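Local coordinates for protein acetone carboxylase alpha subunit (Xanthobacter autotrophicus Py2, PDB 5M45) that serves as the alpha subunit of a multi-subunit enzyme and belongs to the hydantoinase B/oxoprolinase family, carrying a manganese site within its fold, at residues 66-71 against 242-247; 461-466 against 473-478; 316-321 against 385-390. All coordinates share one frame; numbering follows the deposited sequence.

Contact 1: 66-71 against 242-247; sequences AGVVDA and HMIRKL
I244 fits between V68 and A71 where helix 54-75 runs against helix 227-255. Over these short segments the axes approach to 9.4 Å and the directions are antiparallel, at 159°. The apolar part of the contact centres on the I244 side chain. Its CG1 stands anti to the carbonyl carbon, and the terminal CD1 reaches A71 CB at 3.7 Å and, three residues earlier, V68 CG1 at 3.9 Å. The A71 methyl also lies beside I244 CG1, so it is held along the length of that branch. F92 of strand 90-95 packs on both A71 and I244 and so brings the helix pair against that strand's antiparallel sheet.

The second kind of contact is side chain against bare backbone. G67 carries no side chain, and L247 uses that: its CG lies anti to the backbone N (chi1 173°), and from there the CD2 methyl goes on to G67 CA at 3.5 Å, a snug approach. The carbonyl of G67 is spent on its own helix, where G67 O takes A71 N at 3.0 Å.

At the margin an acid meets a thioether. M243 is bent at its last torsion, chi3 70°, and its CE lies 3.6 Å from D70 OD2 and 4.2 Å from A71 CA. The two side chains cross at about a right angle, with the methyl turned to one carboxylate oxygen. Close by, the chain of another protein packs on M243, V69, A66 and H242.

No hydrogen bond or salt bridge spans the two segments, so they meet by van der Waals packing alone: small residues, G67 and A71, on one helix take the branched and flexible side chains of the other, while the charged D70 stays at the solvent side.

Contact 2: 461-466 against 473-478; sequences NGTGAT and SHAAAI
N461 faces A475 and A476 together, the arrangement of a classic beta bulge: one residue on the 461-466 side is set against two on the 473-478 side. Neither segment is a regular strand, and N461 with A476 makes a single antiparallel hydrogen-bonded bridge. The carbonyl of N461 takes both amides of the bulge, and they come at it differently. A475 N, 2.9 Å from N461 O, stands well above the carbonyl plane, whereas A476 N, 3.2 Å from N461 O, lies in that plane on a lone pair.

The N461 side chain starts out away from the other segment and then folds back. Its CG stands anti to the carbonyl carbon, chi1 -48°, and the amide is turned so that N461 ND2 reaches A476 O at 3.3 Å, tilted somewhat from its carbonyl plane. A476 O also accepts N461 N at 2.9 Å, and the two donors arrive from the same face of that plane. The side-chain bond is the more bent, 137° at the hydrogen, and its acceptor lies somewhat out of the amide plane. ND2 is shared with C458 O earlier in the same loop, and the two acceptors, C458 O and A476 O, would be expected to hold the amide's rotation.

T463 puts its methyl across the gap: CG2 meets A476 CB at 4.0 Å, and A475 CB a little farther off. Its OG1 takes the position between backbone N and carbonyl carbon, and is bonded to L472 N. H474 points away from the 461-466 segment, its ring meeting an aromatic ring of another protein's chain, while S473 OG pairs with C518 N.

All the touching residues are buried, so these doubled bonds satisfy oxygens deep in the protein. Beyond the bulge, the A477 methyl closes against the N461 amide, CB to ND2 4.0 Å.

Contact 3: 316-321 against 385-390; sequences MHAPCE and GTWMNP
M316 and M388 grip the indole of W387 from its two opposite faces. On one side M316 CG sits 3.4 Å above the ring plane, displaced toward the rim, where it lies over the face of the five-membered ring and makes a CH-pi contact with it. Its chain then bends, chi2 -77°, and SD lies obliquely against the same ring, 4.3 Å from its centroid, a Met-aromatic contact. M388 CE, from the ring's own segment, sits over the opposite face, 3.4 Å above the plane and displaced toward the rim.

The hollow that takes the ring edge belongs to strand 313-324. H317 O lies in the ring plane and receives W387 NE1 at 3.4 Å in a weak hydrogen bond. Next to it the A318 methyl meets the benzo edge, CB to CZ2 4.1 Å, and also touches M388 CE at 4.4 Å, so this one small bump bears on both side chains.

W387 and M388 are the two central residues of a type I beta turn, T386 to N389, closed by N389 N to T386 O at 3.1 Å. That turn presents both side chains to the strand. F403, from helix 401-422, meets W387 edge-to-face and also packs on M316. The H317 side chain starts away from the 385-390 segment, and its NE2 is bonded to an aromatic side chain of another protein's chain.

The close contacts are mostly apolar and sulfur-aromatic, consistent with dispersion contributing much of the attraction, and the long NE1 bond gives the buried indole nitrogen a polar partner while marking which edge of the ring faces the strand.

In the fold
The three contacts do not touch, though all lie in the family region. Contacts 2 and 3 are nearest neighbours, about 11 Å apart at their closest atoms. Helix 401-422 lies against both: I478 packs on V405, W408 and W412, while contact 3 meets F403, S406 and A407. Contact 1 is remote, about 17 Å from contact 2 and 28 Å from contact 3 between nearest atoms, and opposite contact 3 across the chain's centre. The manganese bound by H150, D153 and H175 lies about 11 Å from the A477 side chain. Contact 1 reaches F92, on the sheet that also carries D153 and H175; a magnesium sits about 10 Å from the D70 side chain.

Contact 1: 66-71 against 242-247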
ATOM      1  N   ALA A  66      17.712  25.411  21.793  1.00 14.39           N
ATOM      2  CA  ALA A  66      17.538  24.567  22.983  1.00 14.30           C
ATOM      3  C   ALA A  66      16.181  23.815  22.964  1.00 14.16           C
ATOM      4  O   ALA A  66      16.101  22.645  23.357  1.00 13.83           O
ATOM      5  CB  ALA A  66      17.667  25.396  24.266  1.00 14.47           C
ATOM      6  N   GLY A  67      15.138  24.489  22.493  1.00 14.19           N
ATOM      7  CA  GLY A  67      13.833  23.865  22.331  1.00 14.26           C
ATOM      8  C   GLY A  67      13.782  22.670  21.399  1.00 14.15           C
ATOM      9  O   GLY A  67      13.231  21.619  21.762  1.00 13.95           O
ATOM     10  N   VAL A  68      14.322  22.823  20.193  1.00 14.22           N
ATOM     11  CA  VAL A  68      14.413  21.684  19.256  1.00 14.52           C
ATOM     12  C   VAL A  68      15.336  20.547  19.730  1.00 14.62           C
ATOM     13  O   VAL A  68      15.029  19.366  19.560  1.00 15.02           O
ATOM     14  CB  VAL A  68      14.716  22.084  17.771  1.00 14.53           C
ATOM     15  CG1 VAL A  68      13.609  22.962  17.222  1.00 14.64           C
ATOM     16  CG2 VAL A  68      16.046  22.798  17.638  1.00 14.52           C
ATOM     17  N   VAL A  69      16.450  20.896  20.361  1.00 14.88           N
ATOM     18  CA  VAL A  69      17.364  19.876  20.945  1.00 14.69           C
ATOM     19  C   VAL A  69      16.634  19.096  22.056  1.00 15.02           C
ATOM     20  O   VAL A  69      16.701  17.860  22.110  1.00 14.56           O
ATOM     21  CB  VAL A  69      18.667  20.527  21.465  1.00 14.53           C
ATOM     22  CG1 VAL A  69      19.471  19.556  22.332  1.00 14.64           C
ATOM     23  CG2 VAL A  69      19.510  20.973  20.267  1.00 14.50           C
ATOM     24  N   ASP A  70      15.919  19.831  22.921  1.00 15.56           N
ATOM     25  CA  ASP A  70      15.186  19.245  24.021  1.00 16.17           C
ATOM     26  C   ASP A  70      14.018  18.350  23.550  1.00 16.06           C
ATOM     27  O   ASP A  70      13.751  17.311  24.176  1.00 16.08           O
ATOM     28  CB  ASP A  70      14.657  20.311  24.978  1.00 17.12           C
ATOM     29  CG  ASP A  70      13.871  19.696  26.173  1.00 18.17           C
ATOM     30  OD1 ASP A  70      14.460  18.944  26.966  1.00 19.09           O
ATOM     31  OD2 ASP A  70      12.647  19.949  26.269  1.00 19.55           O
ATOM     32  N   ALA A  71      13.347  18.738  22.475  1.00 15.31           N
ATOM     33  CA  ALA A  71      12.287  17.893  21.917  1.00 15.23           C
ATOM     34  C   ALA A  71      12.815  16.496  21.507  1.00 14.89           C
ATOM     35  O   ALA A  71      12.203  15.463  21.861  1.00 14.74           O
ATOM     36  CB  ALA A  71      11.636  18.581  20.734  1.00 15.15           C
ATOM     37  N   HIS A 242       4.413  19.051  19.239  1.00 13.51           N
ATOM     38  CA  HIS A 242       3.600  19.870  20.160  1.00 13.97           C
ATOM     39  C   HIS A 242       4.420  20.590  21.235  1.00 14.43           C
ATOM     40  O   HIS A 242       4.073  21.717  21.595  1.00 14.26           O
ATOM     41  CB  HIS A 242       2.413  19.062  20.753  1.00 14.11           C
ATOM     42  CG  HIS A 242       1.306  18.834  19.764  1.00 14.11           C
ATOM     43  ND1 HIS A 242       0.199  18.058  20.045  1.00 14.29           N
ATOM     44  CD2 HIS A 242       1.147  19.272  18.494  1.00 13.95           C
ATOM     45  CE1 HIS A 242      -0.614  18.061  19.000  1.00 14.26           C
ATOM     46  NE2 HIS A 242      -0.053  18.785  18.044  1.00 14.01           N
ATOM     47  N   MET A 243       5.515  19.974  21.696  1.00 15.29           N
ATOM     48  CA  MET A 243       6.486  20.650  22.592  1.00 16.14           C
ATOM     49  C   MET A 243       7.062  21.909  21.920  1.00 15.58           C
ATOM     50  O   MET A 243       7.132  22.979  22.538  1.00 15.81           O
ATOM     51  CB  MET A 243       7.640  19.699  23.009  1.00 17.16           C
ATOM     52  CG  MET A 243       7.219  18.576  23.954  1.00 18.27           C
ATOM     53  SD  MET A 243       8.487  17.320  24.167  1.00 20.07           S
ATOM     54  CE  MET A 243       9.666  18.258  25.116  1.00 20.63           C
ATOM     55  N   ILE A 244       7.436  21.787  20.650  1.00 15.05           N
ATOM     56  CA  ILE A 244       8.018  22.926  19.908  1.00 15.15           C
ATOM     57  C   ILE A 244       6.961  23.999  19.616  1.00 15.38           C
ATOM     58  O   ILE A 244       7.245  25.186  19.779  1.00 15.39           O
ATOM     59  CB  ILE A 244       8.770  22.448  18.643  1.00 14.76           C
ATOM     60  CG1 ILE A 244      10.054  21.689  19.038  1.00 14.61           C
ATOM     61  CG2 ILE A 244       9.124  23.619  17.717  1.00 14.74           C
ATOM     62  CD1 ILE A 244      10.498  20.685  17.970  1.00 14.51           C
ATOM     63  N   ARG A 245       5.761  23.599  19.174  1.00 15.63           N
ATOM     64  CA  ARG A 245       4.650  24.565  18.965  1.00 15.97           C
ATOM     65  C   ARG A 245       4.400  25.411  20.227  1.00 16.49           C
ATOM     66  O   ARG A 245       4.285  26.635  20.165  1.00 15.93           O
ATOM     67  CB  ARG A 245       3.359  23.868  18.531  1.00 15.62           C
ATOM     68  CG  ARG A 245       2.207  24.843  18.187  1.00 15.62           C
ATOM     69  CD  ARG A 245       0.905  24.111  17.845  1.00 15.47           C
ATOM     70  NE  ARG A 245       0.443  23.325  18.986  1.00 15.42           N
ATOM     71  CZ  ARG A 245      -0.542  22.429  18.954  1.00 15.33           C
ATOM     72  NH1 ARG A 245      -1.223  22.167  17.838  1.00 15.20           N
ATOM     73  NH2 ARG A 245      -0.869  21.786  20.072  1.00 15.52           N
ATOM     74  N   LYS A 246       4.342  24.749  21.365  1.00 17.40           N
ATOM     75  CA  LYS A 246       4.124  25.445  22.634  1.00 19.00           C
ATOM     76  C   LYS A 246       5.249  26.431  22.951  1.00 18.69           C
ATOM     77  O   LYS A 246       5.002  27.565  23.370  1.00 18.14           O
ATOM     78  CB  LYS A 246       3.973  24.434  23.740  1.00 20.90           C
ATOM     79  CG  LYS A 246       3.604  25.025  25.092  1.00 23.19           C
ATOM     80  CD  LYS A 246       3.395  23.857  26.050  1.00 25.36           C
ATOM     81  CE  LYS A 246       3.914  24.125  27.458  1.00 27.74           C
ATOM     82  NZ  LYS A 246       2.765  24.240  28.397  1.00 29.70           N
ATOM     83  N   LEU A 247       6.490  25.998  22.759  1.00 18.01           N
ATOM     84  CA  LEU A 247       7.642  26.889  22.977  1.00 17.99           C
ATOM     85  C   LEU A 247       7.612  28.133  22.044  1.00 17.61           C
ATOM     86  O   LEU A 247       7.854  29.268  22.505  1.00 17.51           O
ATOM     87  CB  LEU A 247       8.955  26.130  22.845  1.00 18.03           C
ATOM     88  CG  LEU A 247      10.181  27.062  22.885  1.00 18.34           C
ATOM     89  CD1 LEU A 247      10.410  27.553  24.303  1.00 18.90           C
ATOM     90  CD2 LEU A 247      11.401  26.418  22.338  1.00 18.32           C
TER

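Contact 2: 461-466 against 473-478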
ATOM      1  N   ASN A 461      30.129   2.558  11.599  1.00 12.67           N
ATOM      2  CA  ASN A 461      31.117   2.103  10.624  1.00 12.90           C
ATOM      3  C   ASN A 461      32.429   2.882  10.798  1.00 12.79           C
ATOM      4  O   ASN A 461      32.467   3.907  11.478  1.00 12.74           O
ATOM      5  CB  ASN A 461      30.616   2.345   9.202  1.00 13.21           C
ATOM      6  CG  ASN A 461      29.204   1.876   8.982  1.00 13.70           C
ATOM      7  OD1 ASN A 461      28.928   0.652   8.889  1.00 14.47           O
ATOM      8  ND2 ASN A 461      28.257   2.856   8.917  1.00 13.84           N
ATOM      9  N   GLY A 462      33.481   2.443  10.115  1.00 12.65           N
ATOM     10  CA  GLY A 462      34.742   3.178  10.116  1.00 12.84           C
ATOM     11  C   GLY A 462      34.628   4.533   9.419  1.00 12.91           C
ATOM     12  O   GLY A 462      33.781   4.714   8.527  1.00 12.88           O
ATOM     13  N   THR A 463      35.455   5.485   9.836  1.00 12.97           N
ATOM     14  CA  THR A 463      35.534   6.809   9.180  1.00 12.97           C
ATOM     15  C   THR A 463      36.835   6.947   8.372  1.00 12.84           C
ATOM     16  O   THR A 463      37.828   6.240   8.611  1.00 12.64           O
ATOM     17  CB  THR A 463      35.387   7.989  10.161  1.00 13.10           C
ATOM     18  OG1 THR A 463      36.570   8.107  10.972  1.00 13.81           O
ATOM     19  CG2 THR A 463      34.194   7.831  11.043  1.00 13.23           C
ATOM     20  N   GLY A 464      36.803   7.846   7.384  1.00 12.67           N
ATOM     21  CA  GLY A 464      37.976   8.130   6.576  1.00 12.60           C
ATOM     22  C   GLY A 464      39.162   8.671   7.379  1.00 12.51           C
ATOM     23  O   GLY A 464      38.986   9.452   8.312  1.00 12.09           O
ATOM     24  N   ALA A 465      40.371   8.247   7.011  1.00 12.55           N
ATOM     25  CA  ALA A 465      41.612   8.814   7.565  1.00 12.77           C
ATOM     26  C   ALA A 465      41.777  10.295   7.220  1.00 12.96           C
ATOM     27  O   ALA A 465      41.241  10.782   6.201  1.00 12.91           O
ATOM     28  CB  ALA A 465      42.818   8.046   7.059  1.00 12.89           C
ATOM     29  N   THR A 466      42.529  11.007   8.058  1.00 13.25           N
ATOM     30  CA  THR A 466      42.844  12.419   7.794  1.00 13.48           C
ATOM     31  C   THR A 466      44.306  12.575   7.338  1.00 13.84           C
ATOM     32  O   THR A 466      45.050  11.584   7.239  1.00 13.94           O
ATOM     33  CB  THR A 466      42.489  13.339   9.014  1.00 13.52           C
ATOM     34  OG1 THR A 466      43.581  13.406   9.964  1.00 13.71           O
ATOM     35  CG2 THR A 466      41.194  12.846   9.705  1.00 13.45           C
ATOM     36  N   SER A 473      37.519   3.779  14.229  1.00 14.21           N
ATOM     37  CA  SER A 473      36.867   2.480  13.968  1.00 13.86           C
ATOM     38  C   SER A 473      35.439   2.486  14.582  1.00 13.22           C
ATOM     39  O   SER A 473      35.207   3.113  15.649  1.00 12.90           O
ATOM     40  CB  SER A 473      37.709   1.313  14.486  1.00 13.97           C
ATOM     41  OG  SER A 473      38.986   1.275  13.870  1.00 14.32           O
ATOM     42  N   HIS A 474      34.518   1.794  13.908  1.00 12.69           N
ATOM     43  CA  HIS A 474      33.153   1.491  14.425  1.00 12.44           C
ATOM     44  C   HIS A 474      32.498   2.691  15.123  1.00 12.31           C
ATOM     45  O   HIS A 474      32.126   2.636  16.319  1.00 12.22           O
ATOM     46  CB  HIS A 474      33.163   0.233  15.326  1.00 12.55           C
ATOM     47  CG  HIS A 474      34.193   0.256  16.411  1.00 12.63           C
ATOM     48  ND1 HIS A 474      34.090   1.054  17.510  1.00 12.78           N
ATOM     49  CD2 HIS A 474      35.400  -0.353  16.511  1.00 12.95           C
ATOM     50  CE1 HIS A 474      35.175   0.942  18.257  1.00 13.12           C
ATOM     51  NE2 HIS A 474      35.995   0.090  17.665  1.00 13.16           N
ATOM     52  N   ALA A 475      32.425   3.805  14.384  1.00 12.10           N
ATOM     53  CA  ALA A 475      32.189   5.137  14.972  1.00 12.06           C
ATOM     54  C   ALA A 475      31.031   5.999  14.454  1.00 11.97           C
ATOM     55  O   ALA A 475      30.541   6.873  15.224  1.00 11.83           O
ATOM     56  CB  ALA A 475      33.478   5.946  14.859  1.00 12.19           C
ATOM     57  N   ALA A 476      30.671   5.879  13.173  1.00 11.74           N
ATOM     58  CA  ALA A 476      29.747   6.841  12.542  1.00 11.91           C
ATOM     59  C   ALA A 476      29.161   6.345  11.203  1.00 11.93           C
ATOM     60  O   ALA A 476      29.550   5.272  10.672  1.00 11.94           O
ATOM     61  CB  ALA A 476      30.468   8.162  12.316  1.00 11.92           C
ATOM     62  N   ALA A 477      28.204   7.127  10.711  1.00 12.10           N
ATOM     63  CA  ALA A 477      27.624   6.961   9.384  1.00 12.13           C
ATOM     64  C   ALA A 477      27.488   8.342   8.761  1.00 12.18           C
ATOM     65  O   ALA A 477      27.287   9.320   9.469  1.00 12.34           O
ATOM     66  CB  ALA A 477      26.265   6.285   9.488  1.00 12.15           C
ATOM     67  N   ILE A 478      27.572   8.436   7.448  1.00 12.22           N
ATOM     68  CA  ILE A 478      27.364   9.750   6.755  1.00 12.30           C
ATOM     69  C   ILE A 478      26.016  10.426   7.115  1.00 12.21           C
ATOM     70  O   ILE A 478      25.970  11.634   7.258  1.00 12.37           O
ATOM     71  CB  ILE A 478      27.545   9.622   5.229  1.00 12.34           C
ATOM     72  CG1 ILE A 478      27.501  10.994   4.520  1.00 12.55           C
ATOM     73  CG2 ILE A 478      26.506   8.713   4.596  1.00 12.34           C
ATOM     74  CD1 ILE A 478      28.590  11.949   4.967  1.00 12.86           C
TER

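Contact 3: 316-321 against 385-390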
ATOM      1  N   MET A 316      26.043   1.174 -10.389  1.00 11.91           N
ATOM      2  CA  MET A 316      25.761   2.612 -10.250  1.00 12.31           C
ATOM      3  C   MET A 316      27.036   3.430 -10.616  1.00 12.28           C
ATOM      4  O   MET A 316      28.144   3.063 -10.189  1.00 12.46           O
ATOM      5  CB  MET A 316      25.360   2.921  -8.793  1.00 12.42           C
ATOM      6  CG  MET A 316      24.966   4.383  -8.530  1.00 12.74           C
ATOM      7  SD  MET A 316      26.323   5.576  -8.397  1.00 13.26           S
ATOM      8  CE  MET A 316      26.901   5.244  -6.734  1.00 13.39           C
ATOM      9  N   HIS A 317      26.835   4.510 -11.365  1.00 12.22           N
ATOM     10  CA  HIS A 317      27.861   5.481 -11.784  1.00 12.30           C
ATOM     11  C   HIS A 317      27.437   6.910 -11.333  1.00 12.32           C
ATOM     12  O   HIS A 317      26.324   7.371 -11.655  1.00 12.20           O
ATOM     13  CB  HIS A 317      27.995   5.411 -13.306  1.00 12.35           C
ATOM     14  CG  HIS A 317      29.002   6.330 -13.909  1.00 12.36           C
ATOM     15  ND1 HIS A 317      28.783   6.981 -15.110  1.00 12.35           N
ATOM     16  CD2 HIS A 317      30.239   6.710 -13.496  1.00 12.39           C
ATOM     17  CE1 HIS A 317      29.824   7.750 -15.392  1.00 12.51           C
ATOM     18  NE2 HIS A 317      30.718   7.606 -14.423  1.00 12.56           N
ATOM     19  N   ALA A 318      28.318   7.592 -10.578  1.00 12.24           N
ATOM     20  CA  ALA A 318      28.081   8.967 -10.118  1.00 12.53           C
ATOM     21  C   ALA A 318      29.335   9.855 -10.235  1.00 12.69           C
ATOM     22  O   ALA A 318      30.054  10.065  -9.244  1.00 12.75           O
ATOM     23  CB  ALA A 318      27.577   8.960  -8.658  1.00 12.32           C
ATOM     24  N   PRO A 319      29.615  10.359 -11.454  1.00 13.11           N
ATOM     25  CA  PRO A 319      30.694  11.312 -11.612  1.00 13.54           C
ATOM     26  C   PRO A 319      30.223  12.723 -11.171  1.00 13.97           C
ATOM     27  O   PRO A 319      29.057  13.043 -11.332  1.00 13.97           O
ATOM     28  CB  PRO A 319      30.952  11.292 -13.128  1.00 13.52           C
ATOM     29  CG  PRO A 319      29.612  11.045 -13.715  1.00 13.42           C
ATOM     30  CD  PRO A 319      28.906  10.130 -12.733  1.00 13.13           C
ATOM     31  N   CYS A 320      31.139  13.535 -10.637  1.00 14.46           N
ATOM     32  CA  CYS A 320      30.838  14.889 -10.209  1.00 15.08           C
ATOM     33  C   CYS A 320      31.948  15.858 -10.641  1.00 15.19           C
ATOM     34  O   CYS A 320      33.145  15.602 -10.372  1.00 14.79           O
ATOM     35  CB  CYS A 320      30.694  14.971  -8.686  1.00 15.52           C
ATOM     36  SG  CYS A 320      30.341  16.679  -8.127  1.00 16.82           S
ATOM     37  N   GLU A 321      31.534  16.919 -11.339  1.00 15.32           N
ATOM     38  CA  GLU A 321      32.380  18.080 -11.610  1.00 15.99           C
ATOM     39  C   GLU A 321      32.005  19.166 -10.592  1.00 15.85           C
ATOM     40  O   GLU A 321      30.868  19.704 -10.608  1.00 15.54           O
ATOM     41  CB  GLU A 321      32.204  18.590 -13.055  1.00 16.58           C
ATOM     42  CG  GLU A 321      33.106  19.774 -13.385  1.00 17.29           C
ATOM     43  CD  GLU A 321      32.998  20.269 -14.822  1.00 17.94           C
ATOM     44  OE1 GLU A 321      33.751  21.221 -15.113  1.00 18.62           O
ATOM     45  OE2 GLU A 321      32.148  19.796 -15.645  1.00 19.01           O
ATOM     46  N   GLY A 385      16.182  11.902 -15.467  1.00 12.63           N
ATOM     47  CA  GLY A 385      16.281  10.501 -15.891  1.00 12.44           C
ATOM     48  C   GLY A 385      17.387   9.660 -15.273  1.00 12.15           C
ATOM     49  O   GLY A 385      17.345   8.419 -15.391  1.00 12.05           O
ATOM     50  N   THR A 386      18.378  10.309 -14.655  1.00 11.95           N
ATOM     51  CA  THR A 386      19.407   9.628 -13.879  1.00 11.87           C
ATOM     52  C   THR A 386      18.803   9.027 -12.604  1.00 11.80           C
ATOM     53  O   THR A 386      17.675   9.357 -12.201  1.00 11.84           O
ATOM     54  CB  THR A 386      20.580  10.575 -13.514  1.00 11.78           C
ATOM     55  OG1 THR A 386      20.065  11.680 -12.756  1.00 11.99           O
ATOM     56  CG2 THR A 386      21.308  11.121 -14.784  1.00 12.02           C
ATOM     57  N   TRP A 387      19.558   8.156 -11.942  1.00 11.59           N
ATOM     58  CA  TRP A 387      19.071   7.526 -10.696  1.00 11.48           C
ATOM     59  C   TRP A 387      18.810   8.530  -9.563  1.00 11.60           C
ATOM     60  O   TRP A 387      17.935   8.273  -8.719  1.00 11.53           O
ATOM     61  CB  TRP A 387      20.009   6.387 -10.223  1.00 11.33           C
ATOM     62  CG  TRP A 387      21.395   6.863  -9.753  1.00 11.31           C
ATOM     63  CD1 TRP A 387      22.568   6.875 -10.483  1.00 11.34           C
ATOM     64  CD2 TRP A 387      21.711   7.369  -8.467  1.00 11.16           C
ATOM     65  NE1 TRP A 387      23.595   7.364  -9.693  1.00 11.33           N
ATOM     66  CE2 TRP A 387      23.091   7.670  -8.455  1.00 11.26           C
ATOM     67  CE3 TRP A 387      20.962   7.577  -7.292  1.00 11.12           C
ATOM     68  CZ2 TRP A 387      23.736   8.172  -7.307  1.00 11.25           C
ATOM     69  CZ3 TRP A 387      21.598   8.094  -6.179  1.00 11.04           C
ATOM     70  CH2 TRP A 387      22.968   8.377  -6.181  1.00 11.15           C
ATOM     71  N   MET A 388      19.574   9.635  -9.526  1.00 11.73           N
ATOM     72  CA  MET A 388      19.387  10.718  -8.549  1.00 11.91           C
ATOM     73  C   MET A 388      18.271  11.745  -8.896  1.00 12.12           C
ATOM     74  O   MET A 388      17.927  12.565  -8.063  1.00 11.97           O
ATOM     75  CB  MET A 388      20.708  11.450  -8.209  1.00 11.98           C
ATOM     76  CG  MET A 388      21.336  12.273  -9.333  1.00 12.21           C
ATOM     77  SD  MET A 388      22.465  11.377 -10.413  1.00 12.77           S
ATOM     78  CE  MET A 388      23.888  11.198  -9.322  1.00 12.50           C
ATOM     79  N   ASN A 389      17.713  11.692 -10.108  1.00 12.21           N
ATOM     80  CA  ASN A 389      16.571  12.570 -10.506  1.00 12.29           C
ATOM     81  C   ASN A 389      15.705  11.801 -11.524  1.00 12.40           C
ATOM     82  O   ASN A 389      15.647  12.156 -12.699  1.00 12.30           O
ATOM     83  CB  ASN A 389      17.096  13.903 -11.041  1.00 12.35           C
ATOM     84  CG  ASN A 389      16.012  14.931 -11.316  1.00 12.51           C
ATOM     85  OD1 ASN A 389      14.829  14.828 -10.850  1.00 12.53           O
ATOM     86  ND2 ASN A 389      16.376  15.934 -12.107  1.00 12.57           N
ATOM     87  N   PRO A 390      15.043  10.723 -11.064  1.00 12.37           N
ATOM     88  CA  PRO A 390      14.347   9.849 -12.014  1.00 12.68           C
ATOM     89  C   PRO A 390      13.144  10.482 -12.653  1.00 13.07           C
ATOM     90  O   PRO A 390      12.540  11.389 -12.083  1.00 13.37           O
ATOM     91  CB  PRO A 390      13.922   8.634 -11.171  1.00 12.40           C
ATOM     92  CG  PRO A 390      14.698   8.726  -9.899  1.00 12.21           C
ATOM     93  CD  PRO A 390      14.995  10.174  -9.674  1.00 12.33           C
TER